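Local coordinates for protein fasciclin-1 (PDB 1O70) that serves as a neural cell adhesion molecule, this chain being the piece of its extracellular part that holds the third and fourth FAS1 domains, at residues N55-S60 against D151-V156; M79-D84 against P103-N108. All coordinates share one frame; numbering follows the deposited sequence.

In the fold
Both contacts lie in the third FAS1 domain and are largely buried, with contact 2 nested along the chain inside the loop closed by contact 1. They flank the same strand, 48-53. Contact 1 packs helix 55-60, which follows it, against the loop leaving its parallel neighbour 145-150, and contact 2 ties its antiparallel neighbour 81-82 to the loop after 102-103, the strand at the other edge of the seven-stranded sheet. Contact 1 relies on apolar packing without a hydrogen bond between its segments; contact 2 adds one backbone bond and has an exposed side at K83 and P103. The two meet where H80 packs on V153 and L154, and M79 on L154 and G155.

Contact 1: N55-S60 against D151-V156; sequences NEAWNS and DHVLGV. With SO4 (sulfate ion), chain D.
D151 OD1 is gripped twice, by H152 ND1 at 3.0 Å and by the backbone N of T134 in strand 131-141, while the D151 carbonyl O lies 3.4 Å from A57 CB on helix 55-60. H152 ND1 meets OD1 from above the carboxylate, 74° out of its plane, and OD1 in turn lies off the plane of the imidazole, which also stacks with the ring of Y158. The apolar join is made by V153. Its CG1, anti to the backbone N (chi1 -174°), sits over one face of the W58 six-membered ring in a CH-pi contact, 4.3 Å from the centroid. CG2, the other branch, packs against A57, 4.2 Å from its CB and also beside its carbonyl, and lies over the indole toward its rim. V30 and K26 of helix 21-33 also touch W58, and so this indole links that helix to the loop. No hydrogen bond crosses between the segments. Beyond V153 the chain reverses in a type II beta turn, V153 to V156, with G155 at its positive-phi position. The arrangement belongs to the FAS1 fold: a short helix after one sheet strand packs on the segment leaving the parallel strand beside it.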
ATOM      1  N   ASN A  55      13.939  10.812  14.291  1.00 37.29           N
ATOM      2  CA  ASN A  55      14.412  12.090  13.768  1.00 38.90           C
ATOM      3  C   ASN A  55      15.184  11.870  12.481  1.00 40.30           C
ATOM      4  O   ASN A  55      15.172  12.713  11.582  1.00 40.77           O
ATOM      5  CB  ASN A  55      15.309  12.778  14.790  1.00 39.55           C
ATOM      6  CG  ASN A  55      14.709  12.775  16.169  1.00 40.97           C
ATOM      7  OD1 ASN A  55      14.668  11.741  16.844  1.00 42.84           O
ATOM      8  ND2 ASN A  55      14.219  13.929  16.596  1.00 39.67           N
ATOM      9  N   GLU A  56      15.861  10.730  12.406  1.00 42.05           N
ATOM     10  CA  GLU A  56      16.641  10.379  11.233  1.00 45.04           C
ATOM     11  C   GLU A  56      15.683  10.106  10.078  1.00 46.53           C
ATOM     12  O   GLU A  56      16.022  10.306   8.911  1.00 45.16           O
ATOM     13  CB  GLU A  56      17.481   9.139  11.523  1.00 48.39           C
ATOM     14  CG  GLU A  56      18.477   8.787  10.433  1.00 54.47           C
ATOM     15  CD  GLU A  56      19.296   7.551  10.774  1.00 58.98           C
ATOM     16  OE1 GLU A  56      19.907   7.517  11.875  1.00 58.75           O
ATOM     17  OE2 GLU A  56      19.337   6.619   9.930  1.00 62.49           O
ATOM     18  N   ALA A  57      14.477   9.657  10.418  1.00 46.36           N
ATOM     19  CA  ALA A  57      13.457   9.366   9.425  1.00 46.78           C
ATOM     20  C   ALA A  57      12.845  10.655   8.891  1.00 47.86           C
ATOM     21  O   ALA A  57      12.450  10.731   7.732  1.00 49.40           O
ATOM     22  CB  ALA A  57      12.373   8.490  10.039  1.00 46.60           C
ATOM     23  N   TRP A  58      12.756  11.670   9.736  1.00 48.71           N
ATOM     24  CA  TRP A  58      12.182  12.929   9.302  1.00 50.46           C
ATOM     25  C   TRP A  58      13.151  13.746   8.460  1.00 55.09           C
ATOM     26  O   TRP A  58      12.756  14.716   7.827  1.00 55.67           O
ATOM     27  CB  TRP A  58      11.754  13.755  10.501  1.00 45.62           C
ATOM     28  CG  TRP A  58      10.411  13.409  11.021  1.00 41.43           C
ATOM     29  CD1 TRP A  58      10.121  12.809  12.208  1.00 39.83           C
ATOM     30  CD2 TRP A  58       9.156  13.720  10.410  1.00 39.41           C
ATOM     31  NE1 TRP A  58       8.761  12.735  12.380  1.00 38.34           N
ATOM     32  CE2 TRP A  58       8.143  13.287  11.288  1.00 37.46           C
ATOM     33  CE3 TRP A  58       8.788  14.315   9.194  1.00 38.63           C
ATOM     34  CZ2 TRP A  58       6.783  13.452  11.008  1.00 37.57           C
ATOM     35  CZ3 TRP A  58       7.432  14.475   8.911  1.00 37.31           C
ATOM     36  CH2 TRP A  58       6.448  14.042   9.816  1.00 34.85           C
ATOM     37  N   ASN A  59      14.417  13.353   8.443  1.00 59.91           N
ATOM     38  CA  ASN A  59      15.410  14.086   7.679  1.00 65.96           C
ATOM     39  C   ASN A  59      15.762  13.336   6.395  1.00 68.20           C
ATOM     40  O   ASN A  59      15.668  13.886   5.299  1.00 67.93           O
ATOM     41  CB  ASN A  59      16.656  14.308   8.544  1.00 68.36           C
ATOM     42  CG  ASN A  59      17.515  15.461   8.054  1.00 71.13           C
ATOM     43  OD1 ASN A  59      17.011  16.558   7.787  1.00 72.57           O
ATOM     44  ND2 ASN A  59      18.823  15.230   7.961  1.00 72.73           N
ATOM     45  N   SER A  60      16.155  12.075   6.536  1.00 72.40           N
ATOM     46  CA  SER A  60      16.528  11.250   5.389  1.00 76.97           C
ATOM     47  C   SER A  60      15.357  11.040   4.433  1.00 78.88           C
ATOM     48  O   SER A  60      15.539  10.562   3.312  1.00 79.20           O
ATOM     49  CB  SER A  60      17.055   9.886   5.858  1.00 77.91           C
ATOM     50  OG  SER A  60      16.001   9.035   6.286  1.00 79.46           O
ATOM     51  N   ASP A 151      11.389   3.799  11.481  1.00 31.78           N
ATOM     52  CA  ASP A 151      12.510   4.357  10.745  1.00 32.51           C
ATOM     53  C   ASP A 151      12.199   5.029   9.422  1.00 32.57           C
ATOM     54  O   ASP A 151      13.113   5.443   8.713  1.00 32.53           O
ATOM     55  CB  ASP A 151      13.573   3.281  10.528  1.00 34.24           C
ATOM     56  CG  ASP A 151      13.042   2.074   9.786  1.00 36.07           C
ATOM     57  OD1 ASP A 151      11.877   2.096   9.318  1.00 33.94           O
ATOM     58  OD2 ASP A 151      13.811   1.099   9.674  1.00 38.36           O
ATOM     59  N   HIS A 152      10.923   5.125   9.074  1.00 31.92           N
ATOM     60  CA  HIS A 152      10.536   5.803   7.842  1.00 31.79           C
ATOM     61  C   HIS A 152       9.262   6.530   8.122  1.00 31.42           C
ATOM     62  O   HIS A 152       8.511   6.145   9.014  1.00 30.80           O
ATOM     63  CB  HIS A 152      10.294   4.836   6.685  1.00 32.67           C
ATOM     64  CG  HIS A 152      11.548   4.308   6.072  1.00 36.03           C
ATOM     65  ND1 HIS A 152      12.129   3.123   6.470  1.00 36.92           N
ATOM     66  CD2 HIS A 152      12.350   4.816   5.106  1.00 36.93           C
ATOM     67  CE1 HIS A 152      13.233   2.920   5.773  1.00 37.72           C
ATOM     68  NE2 HIS A 152      13.391   3.933   4.938  1.00 37.92           N
ATOM     69  N   VAL A 153       9.026   7.587   7.361  1.00 31.45           N
ATOM     70  CA  VAL A 153       7.823   8.373   7.516  1.00 30.39           C
ATOM     71  C   VAL A 153       6.767   7.797   6.580  1.00 32.07           C
ATOM     72  O   VAL A 153       6.953   7.760   5.360  1.00 33.64           O
ATOM     73  CB  VAL A 153       8.087   9.839   7.160  1.00 30.76           C
ATOM     74  CG1 VAL A 153       6.862  10.667   7.462  1.00 28.55           C
ATOM     75  CG2 VAL A 153       9.301  10.358   7.934  1.00 29.77           C
ATOM     76  N   LEU A 154       5.661   7.336   7.152  1.00 31.71           N
ATOM     77  CA  LEU A 154       4.594   6.764   6.344  1.00 32.68           C
ATOM     78  C   LEU A 154       4.027   7.842   5.419  1.00 33.98           C
ATOM     79  O   LEU A 154       4.174   9.040   5.680  1.00 33.90           O
ATOM     80  CB  LEU A 154       3.488   6.197   7.242  1.00 31.22           C
ATOM     81  CG  LEU A 154       3.899   5.108   8.239  1.00 32.17           C
ATOM     82  CD1 LEU A 154       2.690   4.667   9.055  1.00 30.49           C
ATOM     83  CD2 LEU A 154       4.504   3.929   7.500  1.00 29.87           C
ATOM     84  N   GLY A 155       3.392   7.412   4.333  1.00 33.06           N
ATOM     85  CA  GLY A 155       2.807   8.353   3.397  1.00 32.08           C
ATOM     86  C   GLY A 155       3.779   9.090   2.498  1.00 30.71           C
ATOM     87  O   GLY A 155       3.373   9.987   1.765  1.00 32.17           O
ATOM     88  N   VAL A 156       5.057   8.728   2.557  1.00 30.37           N
ATOM     89  CA  VAL A 156       6.087   9.354   1.717  1.00 29.61           C
ATOM     90  C   VAL A 156       6.940   8.227   1.122  1.00 30.83           C
ATOM     91  O   VAL A 156       7.979   7.858   1.669  1.00 30.22           O
ATOM     92  CB  VAL A 156       6.986  10.300   2.537  1.00 30.55           C
ATOM     93  CG1 VAL A 156       8.063  10.900   1.637  1.00 29.87           C
ATOM     94  CG2 VAL A 156       6.152  11.407   3.165  1.00 27.59           C
TER
HETATM   95  S   SO4 D1627      15.486  18.028  14.401  1.00 83.17           S
HETATM   96  O1  SO4 D1627      15.103  16.618  14.632  1.00 83.14           O
HETATM   97  O2  SO4 D1627      16.903  18.226  14.752  1.00 83.14           O
HETATM   98  O3  SO4 D1627      15.266  18.366  12.983  1.00 83.17           O
HETATM   99  O4  SO4 D1627      14.646  18.910  15.239  1.00 82.82           O

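Contact 2: M79-D84 against P103-N108; sequences MHIIKD and PTVNNN
T104, buried, packs against the backbone of M79, its CG2 methyl 3.3 Å from M79 O and its hydroxyl OG1 3.4 Å from M79 CA. OG1 stands between the backbone N and the carbonyl carbon (chi1 68°) and hydrogen-bonds T109 O. An alanine here would probably leave T109 O without its hydroxyl partner and open a gap beside the M79 carbonyl where the methyl had lain. One step along, V105 N donates to I81 O at 3.0 Å. The branches I81 CG2 and V105 CG2 meet 3.5 Å apart, with V38 and I42 of helix 37-43 also touching I81. N106 lies side by side with M79, their CB atoms 4.1 Å apart. Its ND2 bonds Q75 O of helix 70-79, and its OD1 accepts N108 N at 2.9 Å, forming an Asx turn. The solvent side is looser: the chi2 torsion of the exposed K83 (147°) lays CD beside T104 O, and the P103 carbonyl lies beside the K83 backbone. With one direct backbone bond, the join probably rests largely on apolar packing, while the buried T104 and N106 have backbone partners in T109, Q75 and N108.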
ATOM      1  N   MET A  79      -2.069   9.681   9.212  1.00 31.82           N
ATOM      2  CA  MET A  79      -1.972   8.243   9.025  1.00 30.69           C
ATOM      3  C   MET A  79      -1.012   7.593  10.019  1.00 30.21           C
ATOM      4  O   MET A  79      -0.942   6.366  10.109  1.00 27.88           O
ATOM      5  CB  MET A  79      -1.580   7.891   7.581  1.00 31.50           C
ATOM      6  CG  MET A  79      -0.229   8.372   7.139  1.00 33.66           C
ATOM      7  SD  MET A  79       0.201   7.784   5.471  1.00 38.05           S
ATOM      8  CE  MET A  79      -0.870   8.821   4.438  1.00 30.80           C
ATOM      9  N   HIS A  80      -0.282   8.415  10.776  1.00 29.86           N
ATOM     10  CA  HIS A  80       0.637   7.897  11.792  1.00 27.99           C
ATOM     11  C   HIS A  80      -0.115   7.799  13.114  1.00 28.84           C
ATOM     12  O   HIS A  80       0.458   7.400  14.125  1.00 28.23           O
ATOM     13  CB  HIS A  80       1.834   8.825  12.000  1.00 27.72           C
ATOM     14  CG  HIS A  80       2.881   8.734  10.933  1.00 28.23           C
ATOM     15  ND1 HIS A  80       2.808   9.443   9.753  1.00 28.07           N
ATOM     16  CD2 HIS A  80       4.052   8.055  10.891  1.00 28.70           C
ATOM     17  CE1 HIS A  80       3.893   9.210   9.033  1.00 29.12           C
ATOM     18  NE2 HIS A  80       4.664   8.371   9.701  1.00 29.54           N
ATOM     19  N   ILE A  81      -1.399   8.165  13.104  1.00 29.38           N
ATOM     20  CA  ILE A  81      -2.220   8.147  14.318  1.00 29.80           C
ATOM     21  C   ILE A  81      -3.348   7.103  14.309  1.00 32.18           C
ATOM     22  O   ILE A  81      -4.411   7.306  13.708  1.00 31.36           O
ATOM     23  CB  ILE A  81      -2.854   9.535  14.583  1.00 27.99           C
ATOM     24  CG1 ILE A  81      -1.777  10.621  14.576  1.00 29.72           C
ATOM     25  CG2 ILE A  81      -3.555   9.538  15.920  1.00 26.27           C
ATOM     26  CD1 ILE A  81      -2.352  12.032  14.562  1.00 31.77           C
ATOM     27  N   ILE A  82      -3.109   6.005  15.016  1.00 33.47           N
ATOM     28  CA  ILE A  82      -4.055   4.903  15.125  1.00 34.84           C
ATOM     29  C   ILE A  82      -5.154   5.126  16.166  1.00 37.70           C
ATOM     30  O   ILE A  82      -4.880   5.283  17.356  1.00 36.75           O
ATOM     31  CB  ILE A  82      -3.308   3.609  15.481  1.00 34.56           C
ATOM     32  CG1 ILE A  82      -2.305   3.282  14.370  1.00 35.04           C
ATOM     33  CG2 ILE A  82      -4.301   2.483  15.701  1.00 33.46           C
ATOM     34  CD1 ILE A  82      -1.209   2.362  14.783  1.00 33.56           C
ATOM     35  N   LYS A  83      -6.401   5.107  15.712  1.00 40.88           N
ATOM     36  CA  LYS A  83      -7.531   5.305  16.609  1.00 44.68           C
ATOM     37  C   LYS A  83      -7.772   4.048  17.450  1.00 46.45           C
ATOM     38  O   LYS A  83      -8.824   3.417  17.350  1.00 47.58           O
ATOM     39  CB  LYS A  83      -8.780   5.652  15.788  1.00 46.31           C
ATOM     40  CG  LYS A  83      -8.655   6.982  15.050  1.00 48.46           C
ATOM     41  CD  LYS A  83      -9.383   6.988  13.718  1.00 50.16           C
ATOM     42  CE  LYS A  83     -10.887   6.878  13.886  1.00 51.58           C
ATOM     43  NZ  LYS A  83     -11.582   6.754  12.569  1.00 50.54           N
ATOM     44  N   ASP A  84      -6.796   3.697  18.287  1.00 46.98           N
ATOM     45  CA  ASP A  84      -6.894   2.509  19.132  1.00 47.10           C
ATOM     46  C   ASP A  84      -5.673   2.355  20.051  1.00 46.42           C
ATOM     47  O   ASP A  84      -4.662   3.032  19.873  1.00 45.75           O
ATOM     48  CB  ASP A  84      -7.072   1.280  18.224  1.00 49.09           C
ATOM     49  CG  ASP A  84      -7.096  -0.035  18.990  1.00 50.32           C
ATOM     50  OD1 ASP A  84      -7.627  -0.083  20.122  1.00 51.34           O
ATOM     51  OD2 ASP A  84      -6.603  -1.037  18.435  1.00 51.84           O
ATOM     52  N   PRO A 103      -7.299   1.167  11.073  1.00 34.17           N
ATOM     53  CA  PRO A 103      -7.698   2.510  10.610  1.00 33.20           C
ATOM     54  C   PRO A 103      -6.925   3.625  11.318  1.00 31.87           C
ATOM     55  O   PRO A 103      -6.480   3.446  12.448  1.00 30.95           O
ATOM     56  CB  PRO A 103      -9.191   2.579  10.953  1.00 33.25           C
ATOM     57  CG  PRO A 103      -9.615   1.133  11.035  1.00 34.37           C
ATOM     58  CD  PRO A 103      -8.435   0.470  11.701  1.00 33.90           C
ATOM     59  N   THR A 104      -6.778   4.770  10.662  1.00 31.25           N
ATOM     60  CA  THR A 104      -6.073   5.898  11.257  1.00 32.30           C
ATOM     61  C   THR A 104      -6.931   7.164  11.209  1.00 34.17           C
ATOM     62  O   THR A 104      -8.083   7.126  10.779  1.00 34.95           O
ATOM     63  CB  THR A 104      -4.740   6.174  10.543  1.00 30.74           C
ATOM     64  OG1 THR A 104      -4.993   6.647   9.214  1.00 33.22           O
ATOM     65  CG2 THR A 104      -3.910   4.905  10.483  1.00 29.87           C
ATOM     66  N   VAL A 105      -6.376   8.282  11.668  1.00 35.87           N
ATOM     67  CA  VAL A 105      -7.106   9.546  11.672  1.00 36.65           C
ATOM     68  C   VAL A 105      -7.371   9.918  10.222  1.00 39.36           C
ATOM     69  O   VAL A 105      -8.300  10.665   9.907  1.00 39.90           O
ATOM     70  CB  VAL A 105      -6.287  10.647  12.378  1.00 35.34           C
ATOM     71  CG1 VAL A 105      -6.909  12.012  12.154  1.00 31.31           C
ATOM     72  CG2 VAL A 105      -6.210  10.337  13.858  1.00 34.30           C
ATOM     73  N   ASN A 106      -6.538   9.384   9.338  1.00 40.33           N
ATOM     74  CA  ASN A 106      -6.686   9.613   7.913  1.00 42.27           C
ATOM     75  C   ASN A 106      -7.702   8.560   7.457  1.00 43.40           C
ATOM     76  O   ASN A 106      -7.369   7.378   7.358  1.00 43.38           O
ATOM     77  CB  ASN A 106      -5.331   9.411   7.230  1.00 40.41           C
ATOM     78  CG  ASN A 106      -5.359   9.765   5.763  1.00 39.90           C
ATOM     79  OD1 ASN A 106      -6.214   9.288   5.013  1.00 38.36           O
ATOM     80  ND2 ASN A 106      -4.421  10.600   5.341  1.00 38.40           N
ATOM     81  N   ASN A 107      -8.944   8.972   7.200  1.00 45.60           N
ATOM     82  CA  ASN A 107      -9.960   7.996   6.795  1.00 48.13           C
ATOM     83  C   ASN A 107      -9.817   7.500   5.361  1.00 46.38           C
ATOM     84  O   ASN A 107     -10.743   6.929   4.796  1.00 46.63           O
ATOM     85  CB  ASN A 107     -11.393   8.518   7.057  1.00 50.73           C
ATOM     86  CG  ASN A 107     -11.633   9.922   6.530  1.00 54.30           C
ATOM     87  OD1 ASN A 107     -11.189  10.279   5.433  1.00 56.52           O
ATOM     88  ND2 ASN A 107     -12.369  10.719   7.301  1.00 55.78           N
ATOM     89  N   ASN A 108      -8.635   7.703   4.794  1.00 45.36           N
ATOM     90  CA  ASN A 108      -8.333   7.256   3.440  1.00 44.82           C
ATOM     91  C   ASN A 108      -7.063   6.409   3.458  1.00 43.79           C
ATOM     92  O   ASN A 108      -6.532   6.045   2.411  1.00 44.51           O
ATOM     93  CB  ASN A 108      -8.142   8.463   2.518  1.00 45.93           C
ATOM     94  CG  ASN A 108      -9.456   9.004   1.995  1.00 48.58           C
ATOM     95  OD1 ASN A 108      -9.538  10.146   1.538  1.00 49.89           O
ATOM     96  ND2 ASN A 108     -10.495   8.175   2.045  1.00 48.51           N
TER